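Local coordinates for protein putative triphosphoribosyl-dephospho-coA synthase (Archaeoglobus fulgidus DSM 4304, PDB 3H9P) that is of unconfirmed function but belongs to the CitG family and may act as an ATP-binding triphosphoribosyl-dephospho-CoA synthase, at residues P25-V30 with L41-E46; K184-L189 with Y198-T203. All blocks are in the same frame, centred on the assembly; numbering follows the deposited sequence.

Both contacts are partly buried and lie on opposite sides of the chain's centre, their own centres 30 Å apart and their nearest atoms about 13 Å apart, and they share no residue and no helix. Interaction 1 joins two consecutive antiparallel helices, 24-33 and 36-46, through a pair of buried alanines, with a salt bridge and a carboxylate-to-backbone hydrogen bond near the surface. Interaction 2 sets the loop leading into helix 188-194 against helix 196-208; no direct hydrogen bond crosses it, and a proline, an alanine, a threonine methyl and the end of a glutamate do most of the touching while a water bridges the two backbones. The first thus combines apolar and charged contacts, the second mostly apolar and water-mediated ones.

Interaction 1: P25-V30 with L41-E46; sequences PAFLEV and LRAVKE
Ala-26 points its methyl at the other helix beside Ala-43, where the two backbones come nearest, the two CB atoms 4.2 Å apart. The methyl of Ala-26 rests on the backbone of the other helix, with Ala-43 N 3.7 Å from its CB, a fit that two small residues allow. Next to the pair, CE1 of Phe-27 reaches CB of Ala-43 obliquely at 4.4 Å. On the other side of the alanine pair from Phe-27, Glu-29 and Arg-42 form a salt bridge, OE1 to NH1 at 2.9 Å. CG of Glu-29 is anti to the backbone N (chi1 176°) and the chain runs on extended, whereas that of Arg-42 bends at chi2; the two chains meet at about a right angle. Carboxylate and guanidinium planes stand 87° apart, and NH1 comes to the syn side of OE1, somewhat out of the carboxylate plane. The other oxygen, OE2, forms a salt bridge with Lys-33, so Glu-29 is held between two cations.

This is an antiparallel helical hairpin: helices 24-33 and 36-46 are joined by a short turn, their local axes 8.9 Å apart at 169°. Helix 58-68 adjoins the hairpin, touching both Phe-27 and Ala-43. At the end of the contact formed by Pro-25, the extended chain of Glu-46 brings OE1 to the backbone N of Ala-26, a bent hydrogen bond of 3.2 Å. The same oxygen lies 3.5 Å from CB of Pro-25.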
# COMPACT_ATOMS: atom_id res chain seq x y z
N PRO A 25 1.56 14.36 27.90
CA PRO A 25 2.52 13.60 28.72
C PRO A 25 3.46 12.68 27.92
O PRO A 25 4.63 12.56 28.29
CB PRO A 25 1.63 12.76 29.66
CG PRO A 25 0.34 13.53 29.76
CD PRO A 25 0.17 14.20 28.38
N ALA A 26 2.94 12.02 26.88
CA ALA A 26 3.77 11.22 25.97
C ALA A 26 4.83 12.08 25.29
O ALA A 26 5.98 11.68 25.15
CB ALA A 26 2.89 10.56 24.89
N PHE A 27 4.42 13.28 24.86
CA PHE A 27 5.34 14.20 24.21
C PHE A 27 6.47 14.62 25.14
O PHE A 27 7.63 14.67 24.71
CB PHE A 27 4.62 15.45 23.67
CG PHE A 27 3.70 15.19 22.51
CD1 PHE A 27 3.89 14.11 21.66
CD2 PHE A 27 2.65 16.05 22.26
CE1 PHE A 27 3.04 13.88 20.56
CE2 PHE A 27 1.79 15.82 21.16
CZ PHE A 27 2.00 14.72 20.33
N LEU A 28 6.16 14.90 26.40
CA LEU A 28 7.20 15.22 27.40
C LEU A 28 8.16 14.04 27.60
O LEU A 28 9.38 14.21 27.69
CB LEU A 28 6.59 15.66 28.73
CG LEU A 28 5.77 16.97 28.75
CD1 LEU A 28 5.26 17.28 30.14
CD2 LEU A 28 6.59 18.15 28.19
N GLU A 29 7.60 12.84 27.59
CA GLU A 29 8.43 11.65 27.63
C GLU A 29 9.40 11.53 26.42
O GLU A 29 10.58 11.26 26.60
CB GLU A 29 7.56 10.42 27.84
CG GLU A 29 8.29 9.15 27.82
CD GLU A 29 7.52 8.01 28.51
OE1 GLU A 29 6.26 8.03 28.51
OE2 GLU A 29 8.20 7.12 29.08
N VAL A 30 8.90 11.77 25.21
CA VAL A 30 9.70 11.80 24.01
C VAL A 30 10.82 12.83 24.10
O VAL A 30 11.99 12.53 23.76
CB VAL A 30 8.78 12.05 22.76
CG1 VAL A 30 9.58 12.35 21.50
CG2 VAL A 30 7.75 10.85 22.56
N LEU A 41 3.73 5.03 19.93
CA LEU A 41 2.83 4.07 20.56
C LEU A 41 2.14 4.57 21.84
O LEU A 41 0.94 4.35 22.04
CB LEU A 41 3.55 2.73 20.78
CG LEU A 41 2.79 1.61 21.49
CD1 LEU A 41 1.65 1.09 20.64
CD2 LEU A 41 3.70 0.43 21.90
N ARG A 42 2.90 5.25 22.70
CA ARG A 42 2.38 5.89 23.89
C ARG A 42 1.42 7.01 23.53
O ARG A 42 0.30 7.09 24.07
CB ARG A 42 3.52 6.42 24.76
CG ARG A 42 3.94 5.39 25.84
CD ARG A 42 5.45 5.29 26.10
NE ARG A 42 5.75 4.12 26.92
CZ ARG A 42 5.83 4.11 28.25
NH1 ARG A 42 5.63 5.23 28.95
NH2 ARG A 42 6.11 2.98 28.90
N ALA A 43 1.82 7.86 22.59
CA ALA A 43 0.96 8.95 22.16
C ALA A 43 -0.37 8.39 21.72
O ALA A 43 -1.42 8.91 22.10
CB ALA A 43 1.60 9.79 21.02
N VAL A 44 -0.33 7.30 20.95
CA VAL A 44 -1.55 6.73 20.41
C VAL A 44 -2.41 6.14 21.51
O VAL A 44 -3.62 6.38 21.56
CB VAL A 44 -1.27 5.65 19.31
CG1 VAL A 44 -2.54 4.90 18.94
CG2 VAL A 44 -0.67 6.30 18.09
N LYS A 45 -1.80 5.34 22.39
CA LYS A 45 -2.56 4.76 23.49
C LYS A 45 -3.14 5.89 24.34
O LYS A 45 -4.30 5.84 24.75
CB LYS A 45 -1.69 3.84 24.32
CG LYS A 45 -1.33 2.54 23.63
CD LYS A 45 -0.53 1.64 24.56
CE LYS A 45 -0.11 0.37 23.89
NZ LYS A 45 0.31 -0.65 24.90
N GLU A 46 -2.37 6.94 24.56
CA GLU A 46 -2.78 7.98 25.50
C GLU A 46 -3.99 8.77 25.05
O GLU A 46 -4.99 8.82 25.75
CB GLU A 46 -1.63 8.93 25.84
CG GLU A 46 -0.90 8.52 27.08
CD GLU A 46 0.17 9.50 27.52
OE1 GLU A 46 0.04 10.74 27.26
OE2 GLU A 46 1.15 9.01 28.15

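Interaction 2: K184-L189 with Y198-T203; sequences KFPDPL and YAEKIT
The loop that leads into helix 188-194 and ends in its N-cap packs here against the next helix of an all-helical fold. Pro-186 meets Ala-199 with its ring, CB to CB at 4.1 Å. Its CG lies 3.3 Å from OE2 of Glu-200, whose chain bends at chi2 and lies alongside the proline ring in the same direction. Further along the helix, CG2 of Thr-203 sits 3.7 Å from the backbone N of Pro-186 and also touches the carbonyl carbon of Phe-185. The rotamer explains this division of labour: with chi1 at 68°, OG1 is turned between the backbone N and the carbonyl carbon, where it donates to the carbonyl O of Glu-200 one turn back at 2.6 Å, and CG2 is left for the loop. An alanine in place of Thr-203 would probably open a gap beside Pro-186 and leave the Glu-200 carbonyl without its hydroxyl partner.

A bound water links the backbones, accepting from N of Asp-187 and donating to O of Ala-199. Asp-187 itself is the N-cap of helix 188-194. Its side-chain OD1 accepts from N of Leu-189 at 3.0 Å through the anti lone pair; OD1 is also hydrogen-bonded to Thr-231 OG1 and OD2 accepts from Ile-232 N, which ties the cap to the start of helix 230-246. Around the contact, Phe-185 and Pro-188 lean on helix 145-151, Ala-199 also packs on Val-190 and Ile-191 of helix 188-194, and Ile-202 touches Leu-222 of helix 212-225.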
# COMPACT_ATOMS: atom_id res chain seq x y z
N LYS A 184 -2.71 20.52 -3.00
CA LYS A 184 -1.40 20.24 -3.54
C LYS A 184 -1.11 18.75 -3.48
O LYS A 184 -0.45 18.19 -4.34
CB LYS A 184 -0.37 21.04 -2.72
CG LYS A 184 0.99 21.16 -3.32
CD LYS A 184 1.87 21.94 -2.37
CE LYS A 184 3.22 22.24 -2.97
NZ LYS A 184 3.17 23.61 -3.52
N PHE A 185 -1.62 18.08 -2.45
CA PHE A 185 -1.25 16.69 -2.25
C PHE A 185 -2.53 15.92 -2.12
O PHE A 185 -3.34 16.24 -1.25
CB PHE A 185 -0.38 16.53 -1.01
CG PHE A 185 0.91 17.30 -1.06
CD1 PHE A 185 1.95 16.89 -1.90
CD2 PHE A 185 1.09 18.41 -0.26
CE1 PHE A 185 3.14 17.58 -1.93
CE2 PHE A 185 2.27 19.13 -0.29
CZ PHE A 185 3.30 18.74 -1.13
N PRO A 186 -2.74 14.95 -3.03
CA PRO A 186 -3.86 14.01 -2.89
C PRO A 186 -3.61 13.21 -1.61
O PRO A 186 -2.47 12.81 -1.34
CB PRO A 186 -3.76 13.12 -4.14
CG PRO A 186 -2.64 13.66 -4.97
CD PRO A 186 -1.81 14.60 -4.12
N ASP A 187 -4.64 13.04 -0.80
CA ASP A 187 -4.53 12.41 0.50
C ASP A 187 -4.52 10.88 0.34
O ASP A 187 -5.53 10.30 -0.13
CB ASP A 187 -5.70 12.83 1.40
CG ASP A 187 -5.42 12.61 2.89
OD1 ASP A 187 -5.10 11.46 3.26
OD2 ASP A 187 -5.50 13.59 3.68
N PRO A 188 -3.41 10.23 0.73
CA PRO A 188 -3.29 8.78 0.67
C PRO A 188 -4.46 8.05 1.37
O PRO A 188 -4.91 7.02 0.89
CB PRO A 188 -1.95 8.51 1.39
CG PRO A 188 -1.65 9.72 2.15
CD PRO A 188 -2.24 10.85 1.38
N LEU A 189 -4.98 8.60 2.46
CA LEU A 189 -6.16 7.99 3.12
C LEU A 189 -7.38 8.04 2.24
O LEU A 189 -8.16 7.06 2.14
CB LEU A 189 -6.47 8.71 4.42
CG LEU A 189 -5.41 8.62 5.49
CD1 LEU A 189 -5.82 9.52 6.69
CD2 LEU A 189 -5.20 7.17 5.93
N TYR A 198 -10.75 10.09 -7.06
CA TYR A 198 -11.51 10.91 -6.13
C TYR A 198 -10.56 11.77 -5.28
O TYR A 198 -10.81 12.96 -5.07
CB TYR A 198 -12.43 10.05 -5.24
CG TYR A 198 -13.35 10.86 -4.36
CD1 TYR A 198 -14.73 10.92 -4.60
CD2 TYR A 198 -12.84 11.58 -3.29
CE1 TYR A 198 -15.56 11.69 -3.79
CE2 TYR A 198 -13.66 12.35 -2.47
CZ TYR A 198 -15.00 12.40 -2.72
OH TYR A 198 -15.76 13.17 -1.88
N ALA A 199 -9.47 11.18 -4.82
CA ALA A 199 -8.41 11.96 -4.16
C ALA A 199 -7.87 13.14 -5.03
O ALA A 199 -7.70 14.27 -4.55
CB ALA A 199 -7.29 11.05 -3.68
N GLU A 200 -7.59 12.88 -6.30
CA GLU A 200 -7.08 13.92 -7.21
C GLU A 200 -8.13 15.00 -7.36
O GLU A 200 -7.80 16.18 -7.49
CB GLU A 200 -6.76 13.34 -8.60
CG GLU A 200 -5.37 13.65 -9.08
CD GLU A 200 -4.41 12.48 -8.88
OE1 GLU A 200 -4.32 11.61 -9.77
OE2 GLU A 200 -3.73 12.43 -7.84
N LYS A 201 -9.39 14.60 -7.28
CA LYS A 201 -10.48 15.53 -7.50
C LYS A 201 -10.61 16.52 -6.36
O LYS A 201 -11.04 17.64 -6.57
CB LYS A 201 -11.80 14.79 -7.72
CG LYS A 201 -12.75 15.56 -8.60
CD LYS A 201 -12.50 15.36 -10.09
CE LYS A 201 -13.75 15.70 -10.89
NZ LYS A 201 -13.60 15.50 -12.39
N ILE A 202 -10.23 16.10 -5.15
CA ILE A 202 -10.20 16.96 -3.97
C ILE A 202 -9.24 18.10 -4.17
O ILE A 202 -9.55 19.23 -3.85
CB ILE A 202 -9.77 16.18 -2.70
CG1 ILE A 202 -10.72 15.01 -2.44
CG2 ILE A 202 -9.70 17.10 -1.43
CD1 ILE A 202 -12.13 15.42 -2.34
N THR A 203 -8.06 17.79 -4.70
CA THR A 203 -7.11 18.85 -4.93
C THR A 203 -7.73 19.91 -5.84
O THR A 203 -7.63 21.10 -5.55
CB THR A 203 -5.78 18.35 -5.45
OG1 THR A 203 -5.98 17.85 -6.77
CG2 THR A 203 -5.24 17.25 -4.55
O HOH W 1 -6.79 14.22 -1.79